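Local atomic coordinates of alpha-1,6-mannanase (Bacteroides thetaiotaomicron, PDB entry 4V1S), a protein that probably hydrolyses alpha-1,6-linked mannose chains as a family GH76 glycoside hydrolase of a gut bacterium. Residues Y302-A308 with H341-F345; S264-F269 with F317-S322. All blocks are in the same frame, centred on the assembly; numbering follows the deposited sequence. Where two conformers were deposited one is given.

Contact 1: Y302-A308 with H341-F345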
ATOM      1  N   TYR A 302      -2.989 -10.340  14.389  1.00 14.20           N
ATOM      2  CA  TYR A 302      -1.870  -9.835  15.173  1.00 17.71           C
ATOM      3  C   TYR A 302      -1.653 -10.616  16.442  1.00 14.71           C
ATOM      4  O   TYR A 302      -2.561 -10.724  17.257  1.00 13.06           O
ATOM      5  CB  TYR A 302      -2.087  -8.373  15.514  1.00 15.79           C
ATOM      6  CG  TYR A 302      -0.932  -7.714  16.257  1.00 13.56           C
ATOM      7  CD1 TYR A 302       0.401  -7.819  15.783  1.00 14.79           C
ATOM      8  CD2 TYR A 302      -1.157  -6.983  17.389  1.00 14.22           C
ATOM      9  CE1 TYR A 302       1.436  -7.181  16.429  1.00 17.84           C
ATOM     10  CE2 TYR A 302      -0.122  -6.300  18.036  1.00 17.19           C
ATOM     11  CZ  TYR A 302       1.168  -6.410  17.577  1.00 17.83           C
ATOM     12  OH  TYR A 302       2.233  -5.801  18.246  1.00 19.77           O
ATOM     13  N   ASN A 303      -0.447 -11.142  16.617  1.00 13.96           N
ATOM     14  CA  ASN A 303      -0.039 -11.711  17.916  1.00 14.00           C
ATOM     15  C   ASN A 303       0.655 -10.562  18.646  1.00 15.45           C
ATOM     16  O   ASN A 303       1.807 -10.223  18.346  1.00 15.57           O
ATOM     17  CB  ASN A 303       0.879 -12.892  17.703  1.00 15.11           C
ATOM     18  CG  ASN A 303       1.447 -13.461  19.000  1.00 15.25           C
ATOM     19  OD1 ASN A 303       1.514 -12.793  20.020  1.00 15.67           O
ATOM     20  ND2 ASN A 303       1.876 -14.719  18.941  1.00 14.87           N
ATOM     21  N   SER A 304      -0.022  -9.978  19.631  1.00 16.63           N
ATOM     22  CA  SER A 304       0.521  -8.819  20.320  1.00 16.69           C
ATOM     23  C   SER A 304       1.658  -9.165  21.287  1.00 17.70           C
ATOM     24  O   SER A 304       2.374  -8.280  21.786  1.00 18.45           O
ATOM     25  CB  SER A 304      -0.575  -8.088  21.051  1.00 17.94           C
ATOM     26  OG  SER A 304      -0.895  -8.701  22.252  1.00 17.59           O
ATOM     27  N   ILE A 305       1.812 -10.444  21.557  1.00 16.78           N
ATOM     28  CA  ILE A 305       2.790 -10.875  22.521  1.00 20.11           C
ATOM     29  C   ILE A 305       4.160 -10.825  21.848  1.00 18.02           C
ATOM     30  O   ILE A 305       5.098 -10.197  22.363  1.00 19.75           O
ATOM     31  CB  ILE A 305       2.499 -12.291  23.065  1.00 19.39           C
ATOM     32  CG1 ILE A 305       1.046 -12.427  23.580  1.00 19.19           C
ATOM     33  CG2 ILE A 305       3.472 -12.605  24.189  1.00 21.29           C
ATOM     34  CD1 ILE A 305       0.602 -11.366  24.570  1.00 21.28           C
ATOM     35  N   ASN A 306       4.273 -11.459  20.679  1.00 16.75           N
ATOM     36  CA  ASN A 306       5.563 -11.421  19.984  1.00 14.95           C
ATOM     37  C   ASN A 306       5.688 -10.392  18.882  1.00 15.57           C
ATOM     38  O   ASN A 306       6.826 -10.091  18.424  1.00 19.34           O
ATOM     39  CB  ASN A 306       5.988 -12.804  19.457  1.00 18.56           C
ATOM     40  CG  ASN A 306       5.125 -13.320  18.321  1.00 16.70           C
ATOM     41  OD1 ASN A 306       4.138 -12.717  17.937  1.00 17.28           O
ATOM     42  ND2 ASN A 306       5.504 -14.453  17.784  1.00 19.85           N
ATOM     43  N   GLY A 307       4.556  -9.859  18.449  1.00 15.77           N
ATOM     44  CA  GLY A 307       4.569  -8.859  17.362  1.00 17.71           C
ATOM     45  C   GLY A 307       4.296  -9.388  15.956  1.00 17.29           C
ATOM     46  O   GLY A 307       4.280  -8.631  15.037  1.00 16.24           O
ATOM     47  N   ALA A 308       4.087 -10.687  15.806  1.00 16.11           N
ATOM     48  CA  ALA A 308       3.901 -11.323  14.507  1.00 15.51           C
ATOM     49  C   ALA A 308       2.565 -10.992  13.875  1.00 14.74           C
ATOM     50  O   ALA A 308       1.522 -10.898  14.557  1.00 15.99           O
ATOM     51  CB  ALA A 308       4.004 -12.847  14.623  1.00 14.38           C
ATOM     52  N   HIS A 341       6.429  -2.689  18.009  1.00 17.16           N
ATOM     53  CA  HIS A 341       6.574  -4.124  18.360  1.00 17.31           C
ATOM     54  C   HIS A 341       6.532  -5.023  17.095  1.00 15.63           C
ATOM     55  O   HIS A 341       7.333  -5.941  16.943  1.00 14.22           O
ATOM     56  CB  HIS A 341       5.479  -4.517  19.340  1.00 19.09           C
ATOM     57  CG  HIS A 341       5.737  -5.791  20.068  1.00 19.66           C
ATOM     58  ND1 HIS A 341       6.903  -6.029  20.758  1.00 24.43           N
ATOM     59  CD2 HIS A 341       4.954  -6.875  20.264  1.00 22.06           C
ATOM     60  CE1 HIS A 341       6.843  -7.222  21.318  1.00 26.18           C
ATOM     61  NE2 HIS A 341       5.669  -7.753  21.037  1.00 25.77           N
ATOM     62  N   ALA A 342       5.608  -4.715  16.166  1.00 13.86           N
ATOM     63  CA  ALA A 342       5.453  -5.512  14.950  1.00 13.36           C
ATOM     64  C   ALA A 342       6.703  -5.322  14.060  1.00 14.31           C
ATOM     65  O   ALA A 342       7.239  -6.279  13.505  1.00 14.13           O
ATOM     66  CB  ALA A 342       4.184  -5.151  14.218  1.00 13.18           C
ATOM     67  N   ILE A 343       7.166  -4.083  13.974  1.00 13.96           N
ATOM     68  CA  ILE A 343       8.357  -3.768  13.149  1.00 13.86           C
ATOM     69  C   ILE A 343       9.621  -4.400  13.763  1.00 13.77           C
ATOM     70  O   ILE A 343      10.489  -4.923  13.035  1.00 16.00           O
ATOM     71  CB  ILE A 343       8.456  -2.250  12.875  1.00 15.87           C
ATOM     72  CG1 ILE A 343       7.238  -1.823  12.027  1.00 14.30           C
ATOM     73  CG2 ILE A 343       9.747  -1.934  12.149  1.00 16.43           C
ATOM     74  CD1 ILE A 343       7.051  -0.337  11.908  1.00 14.74           C
ATOM     75  N   ASN A 344       9.726  -4.402  15.088  1.00 15.77           N
ATOM     76  CA  ASN A 344      10.852  -5.071  15.755  1.00 15.79           C
ATOM     77  C   ASN A 344      10.883  -6.541  15.427  1.00 15.80           C
ATOM     78  O   ASN A 344      11.935  -7.098  15.198  1.00 18.42           O
ATOM     79  CB  ASN A 344      10.790  -4.840  17.275  1.00 15.12           C
ATOM     80  CG  ASN A 344      11.069  -3.379  17.674  1.00 18.90           C
ATOM     81  OD1 ASN A 344      11.553  -2.573  16.891  1.00 19.77           O
ATOM     82  ND2 ASN A 344      10.752  -3.048  18.898  1.00 19.75           N
ATOM     83  N   PHE A 345       9.703  -7.167  15.406  1.00 15.37           N
ATOM     84  CA  PHE A 345       9.597  -8.568  15.045  1.00 16.35           C
ATOM     85  C   PHE A 345      10.092  -8.833  13.624  1.00 15.38           C
ATOM     86  O   PHE A 345      10.793  -9.796  13.374  1.00 17.99           O
ATOM     87  CB  PHE A 345       8.151  -9.052  15.219  1.00 15.29           C
ATOM     88  CG  PHE A 345       7.947 -10.500  14.851  1.00 15.34           C
ATOM     89  CD1 PHE A 345       8.189 -11.486  15.743  1.00 16.78           C
ATOM     90  CD2 PHE A 345       7.482 -10.838  13.573  1.00 14.95           C
ATOM     91  CE1 PHE A 345       7.973 -12.820  15.413  1.00 16.92           C
ATOM     92  CE2 PHE A 345       7.290 -12.161  13.214  1.00 15.31           C
ATOM     93  CZ  PHE A 345       7.528 -13.153  14.155  1.00 16.11           C
TER
HETATM   94  O   HOH W   1       8.581  -7.813  18.556  1.00 22.56           O
HETATM   95  O   HOH W   2       5.048  -8.374  12.306  1.00 17.91           O

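Contact 2: S264-F269 with F317-S322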
ATOM      1  N   SER A 264      -5.738  -9.174   5.229  1.00 12.43           N
ATOM      2  CA  SER A 264      -5.453  -8.018   6.072  1.00 11.59           C
ATOM      3  C   SER A 264      -5.513  -6.669   5.356  1.00 12.81           C
ATOM      4  O   SER A 264      -6.057  -5.720   5.920  1.00 13.70           O
ATOM      5  CB  SER A 264      -4.101  -8.186   6.796  1.00 13.15           C
ATOM      6  OG  SER A 264      -3.048  -8.367   5.869  1.00 12.77           O
ATOM      7  N   TYR A 265      -4.961  -6.572   4.144  1.00 11.72           N
ATOM      8  CA  TYR A 265      -4.888  -5.309   3.464  1.00 11.26           C
ATOM      9  C   TYR A 265      -6.237  -4.774   2.977  1.00 12.59           C
ATOM     10  O   TYR A 265      -6.402  -3.588   2.791  1.00 11.84           O
ATOM     11  CB  TYR A 265      -3.874  -5.342   2.330  1.00 11.70           C
ATOM     12  CG  TYR A 265      -4.286  -5.975   1.007  1.00 12.18           C
ATOM     13  CD1 TYR A 265      -5.102  -7.134   0.940  1.00 13.45           C
ATOM     14  CD2 TYR A 265      -3.820  -5.446  -0.187  1.00 12.46           C
ATOM     15  CE1 TYR A 265      -5.449  -7.711  -0.267  1.00 14.61           C
ATOM     16  CE2 TYR A 265      -4.164  -6.000  -1.399  1.00 12.89           C
ATOM     17  CZ  TYR A 265      -4.974  -7.135  -1.450  1.00 14.10           C
ATOM     18  OH  TYR A 265      -5.308  -7.667  -2.662  1.00 15.35           O
ATOM     19  N   ASN A 266      -7.211  -5.650   2.813  1.00 11.40           N
ATOM     20  CA  ASN A 266      -8.565  -5.191   2.462  1.00 12.48           C
ATOM     21  C   ASN A 266      -9.218  -4.491   3.661  1.00 13.33           C
ATOM     22  O   ASN A 266      -9.853  -3.457   3.507  1.00 15.17           O
ATOM     23  CB  ASN A 266      -9.405  -6.339   1.934  1.00 11.69           C
ATOM     24  CG  ASN A 266      -9.122  -6.608   0.487  1.00 13.47           C
ATOM     25  OD1 ASN A 266      -8.770  -5.681  -0.265  1.00 16.51           O
ATOM     26  ND2 ASN A 266      -9.225  -7.850   0.089  1.00 15.16           N
ATOM     27  N   ALA A 267      -8.989  -5.016   4.863  1.00 12.21           N
ATOM     28  CA  ALA A 267      -9.343  -4.270   6.094  1.00 14.44           C
ATOM     29  C   ALA A 267      -8.515  -2.981   6.238  1.00 12.68           C
ATOM     30  O   ALA A 267      -9.070  -1.900   6.455  1.00 13.92           O
ATOM     31  CB  ALA A 267      -9.199  -5.147   7.326  1.00 14.57           C
ATOM     32  N   GLY A 268      -7.196  -3.098   6.087  1.00 12.57           N
ATOM     33  CA  GLY A 268      -6.312  -1.979   6.381  1.00 12.57           C
ATOM     34  C   GLY A 268      -6.535  -0.776   5.479  1.00 12.69           C
ATOM     35  O   GLY A 268      -6.620   0.339   5.945  1.00 13.19           O
ATOM     36  N   PHE A 269      -6.618  -0.987   4.172  1.00 13.37           N
ATOM     37  CA  PHE A 269      -6.836   0.138   3.295  1.00  9.84           C
ATOM     38  C   PHE A 269      -8.239   0.757   3.487  1.00 11.50           C
ATOM     39  O   PHE A 269      -8.379   1.953   3.314  1.00 11.46           O
ATOM     40  CB  PHE A 269      -6.625  -0.202   1.826  1.00 10.83           C
ATOM     41  CG  PHE A 269      -5.170  -0.195   1.388  1.00 10.55           C
ATOM     42  CD1 PHE A 269      -4.502   1.013   1.201  1.00 10.76           C
ATOM     43  CD2 PHE A 269      -4.516  -1.370   1.048  1.00 11.66           C
ATOM     44  CE1 PHE A 269      -3.203   1.042   0.759  1.00 12.05           C
ATOM     45  CE2 PHE A 269      -3.215  -1.338   0.586  1.00 11.01           C
ATOM     46  CZ  PHE A 269      -2.575  -0.133   0.440  1.00 10.58           C
ATOM     47  N   PHE A 317       1.346  -5.115   6.254  1.00 11.17           N
ATOM     48  CA  PHE A 317       1.914  -3.780   6.501  1.00 11.30           C
ATOM     49  C   PHE A 317       0.804  -2.756   6.628  1.00 11.53           C
ATOM     50  O   PHE A 317       0.972  -1.709   7.323  1.00 13.68           O
ATOM     51  CB  PHE A 317       2.900  -3.377   5.383  1.00 11.17           C
ATOM     52  CG  PHE A 317       2.191  -2.842   4.190  1.00  9.67           C
ATOM     53  CD1 PHE A 317       1.557  -3.657   3.300  1.00 10.86           C
ATOM     54  CD2 PHE A 317       1.923  -1.478   4.148  1.00  9.96           C
ATOM     55  CE1 PHE A 317       0.773  -3.122   2.292  1.00 11.23           C
ATOM     56  CE2 PHE A 317       1.166  -0.928   3.130  1.00 12.51           C
ATOM     57  CZ  PHE A 317       0.571  -1.770   2.219  1.00 10.94           C
ATOM     58  N   SER A 318      -0.343  -3.021   5.967  1.00 11.96           N
ATOM     59  CA  SER A 318      -1.467  -2.052   6.006  0.50 11.22           C
ATOM     60  C   SER A 318      -2.076  -1.909   7.401  1.00 12.02           C
ATOM     61  O   SER A 318      -2.617  -0.852   7.737  1.00 12.41           O
ATOM     62  CB  SER A 318      -2.556  -2.389   4.987  0.50 11.84           C
ATOM     63  OG  SER A 318      -3.175  -3.615   5.267  0.50 14.11           O
ATOM     64  N   ILE A 319      -1.969  -2.956   8.217  1.00 12.93           N
ATOM     65  CA  ILE A 319      -2.436  -2.865   9.605  0.50 12.87           C
ATOM     66  C   ILE A 319      -1.496  -1.941  10.384  1.00 12.20           C
ATOM     67  O   ILE A 319      -1.941  -1.114  11.200  1.00 13.32           O
ATOM     68  CB  ILE A 319      -2.537  -4.254  10.258  0.50 13.45           C
ATOM     69  CG1 ILE A 319      -3.555  -5.124   9.492  0.50 16.34           C
ATOM     70  CG2 ILE A 319      -2.881  -4.138  11.745  0.50 15.29           C
ATOM     71  CD1 ILE A 319      -4.904  -4.482   9.224  0.50 17.82           C
ATOM     72  N   ILE A 320      -0.188  -2.045  10.111  1.00 11.86           N
ATOM     73  CA  ILE A 320       0.778  -1.159  10.764  1.00 11.14           C
ATOM     74  C   ILE A 320       0.551   0.289  10.341  1.00 12.02           C
ATOM     75  O   ILE A 320       0.540   1.195  11.197  1.00 12.78           O
ATOM     76  CB  ILE A 320       2.222  -1.605  10.495  1.00 10.57           C
ATOM     77  CG1 ILE A 320       2.437  -3.061  10.926  1.00 13.33           C
ATOM     78  CG2 ILE A 320       3.198  -0.669  11.204  1.00 12.87           C
ATOM     79  CD1 ILE A 320       3.859  -3.589  10.715  1.00 15.33           C
ATOM     80  N   ASP A 321       0.297   0.534   9.050  1.00 12.31           N
ATOM     81  CA  ASP A 321      -0.005   1.900   8.619  1.00 12.28           C
ATOM     82  C   ASP A 321      -1.313   2.415   9.262  1.00 13.23           C
ATOM     83  O   ASP A 321      -1.423   3.616   9.535  1.00 15.13           O
ATOM     84  CB  ASP A 321      -0.121   2.002   7.075  1.00 12.81           C
ATOM     85  CG  ASP A 321       1.185   2.376   6.412  1.00 16.69           C
ATOM     86  OD1 ASP A 321       2.089   2.834   7.145  1.00 16.89           O
ATOM     87  OD2 ASP A 321       1.284   2.236   5.171  1.00 15.64           O
ATOM     88  N   SER A 322      -2.280   1.511   9.504  1.00 11.88           N
ATOM     89  CA  SER A 322      -3.521   1.849  10.212  1.00 11.96           C
ATOM     90  C   SER A 322      -3.217   2.310  11.630  1.00 15.01           C
ATOM     91  O   SER A 322      -3.806   3.292  12.106  1.00 15.11           O
ATOM     92  CB  SER A 322      -4.529   0.664  10.184  1.00 14.40           C
ATOM     93  OG  SER A 322      -4.926   0.379   8.834  1.00 14.71           O
TER

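Contact 1: Y302-A308 with H341-F345
His341 and Phe345, one turn apart on helix 334-350, reach out to either side of the Gly307 backbone and hold the 302-308 loop by two different means. With CG anti to the backbone N (chi1 -163°), the imidazole of His341 swings outward until NE2 donates to Ile305 O at 2.8 Å. The N-H...O angle is 162° and the acceptor lies almost in the ring plane, whereas NE2 itself stands well above the carbonyl plane of Ile305. At the ring's rim, His341 CD2 meets Tyr302 OH at 3.6 Å, where the phenol crosses the histidine at about a right angle. Phe345 turns a face instead: Ala308 CB sits 3.9 Å from its ring centroid, a CH-pi contact 25° off the normal. Beside it, Asn306 ND2 approaches Phe345 CE1, the amide turned obliquely to the ring.

Between the two aromatic arms the backbones close in. With no side chain between it and the helix, Gly307 brings its CA within 4.2 Å of Ala342 CA. Gly307 O also takes a CA-H...O contact from Ala342 CA at 3.3 Å. Water 1 joins Asn306 O to His341 O, and water 2 joins Gly307 O to Ala342 O, so carbonyls of both segments share donors.

The loop surface is shaped from within. Asn303 OD1 receives Ile305 N in an Asx turn and Asn306 N in an Asx motif, and Asn306 OD1 accepts Ala308 N at 2.9 Å in a second Asx turn. Gly307 N bonds to Asn303 O and Asn303 N to Ala308 O, so that Gly307 and Ala308 both face Asn303, the pattern of a G1 beta bulge, here docked onto a helix.

Contact 2: S264-F269 with F317-S322
Ser318 meets Tyr265 and Gly268 as a small knob in a hole formed by Ser264, Tyr265, Gly268 and Phe269. Its CB enters first, Ser318 CB lying 4.0 Å from Gly268 CA and equally far from Tyr265 CA. From there OG, in one of its two deposited conformers, lies between the backbone N and carbonyl carbon (chi1 64°). That places Ser318 OG against Tyr265, 3.0 Å from Tyr265 CA and 3.5 Å from Tyr265 CB, a closeness that is provisional because it rests on a single conformer. The hydroxyl is also hydrogen-bonded to Phe315 O, a turn back on its own helix, where the regular bonding is interrupted at 318 and 319.

The segment axes approach to 8.0 Å and run nearly parallel, 23° apart. Parallel helices separated in sequence by helix 284-301 are consistent with neighbouring inner helices of the (alpha/alpha)6 barrel expected for GH76, a family of the six-hairpin clan. Gly268 makes the close approach possible, since its bare CA faces Ser318.

One turn on, Ser322 OG donates to Ser318 O at 2.8 Å, meeting that oxygen from the opposite face to Ser322 N. Ser322 OG also comes within 3.3 Å of Gly268 O. On one flank Phe269 CZ touches Phe317 CZ at 4.0 Å, approaching the Phe317 ring at its edge. Tyr265 carries its own hydroxyl away from this interface to a bound glycerol, probably from the crystallisation liquor.

From the N terminus, 264-269 comes first, at the start of helix 264-281, followed by 302-308, 317-322 and 341-345, so the two contacts cross along the chain. Contact 2 closes a loop of 47 residues that includes helix 284-301 and the turn used by contact 1. Contact 1 closes one of 32 residues, carrying the whole of helix 313-330, which holds the segment used by contact 2. Their centres lie 15 Å apart, but Ala342 CB packs on Ile320 CD1 at 3.8 Å, a direct touch between the two. Contact 2 thus joins helix 264-281 to helix 313-330 through a buried interface, while contact 1 fixes the turn linking helices 284-301 and 313-330 to helix 334-350.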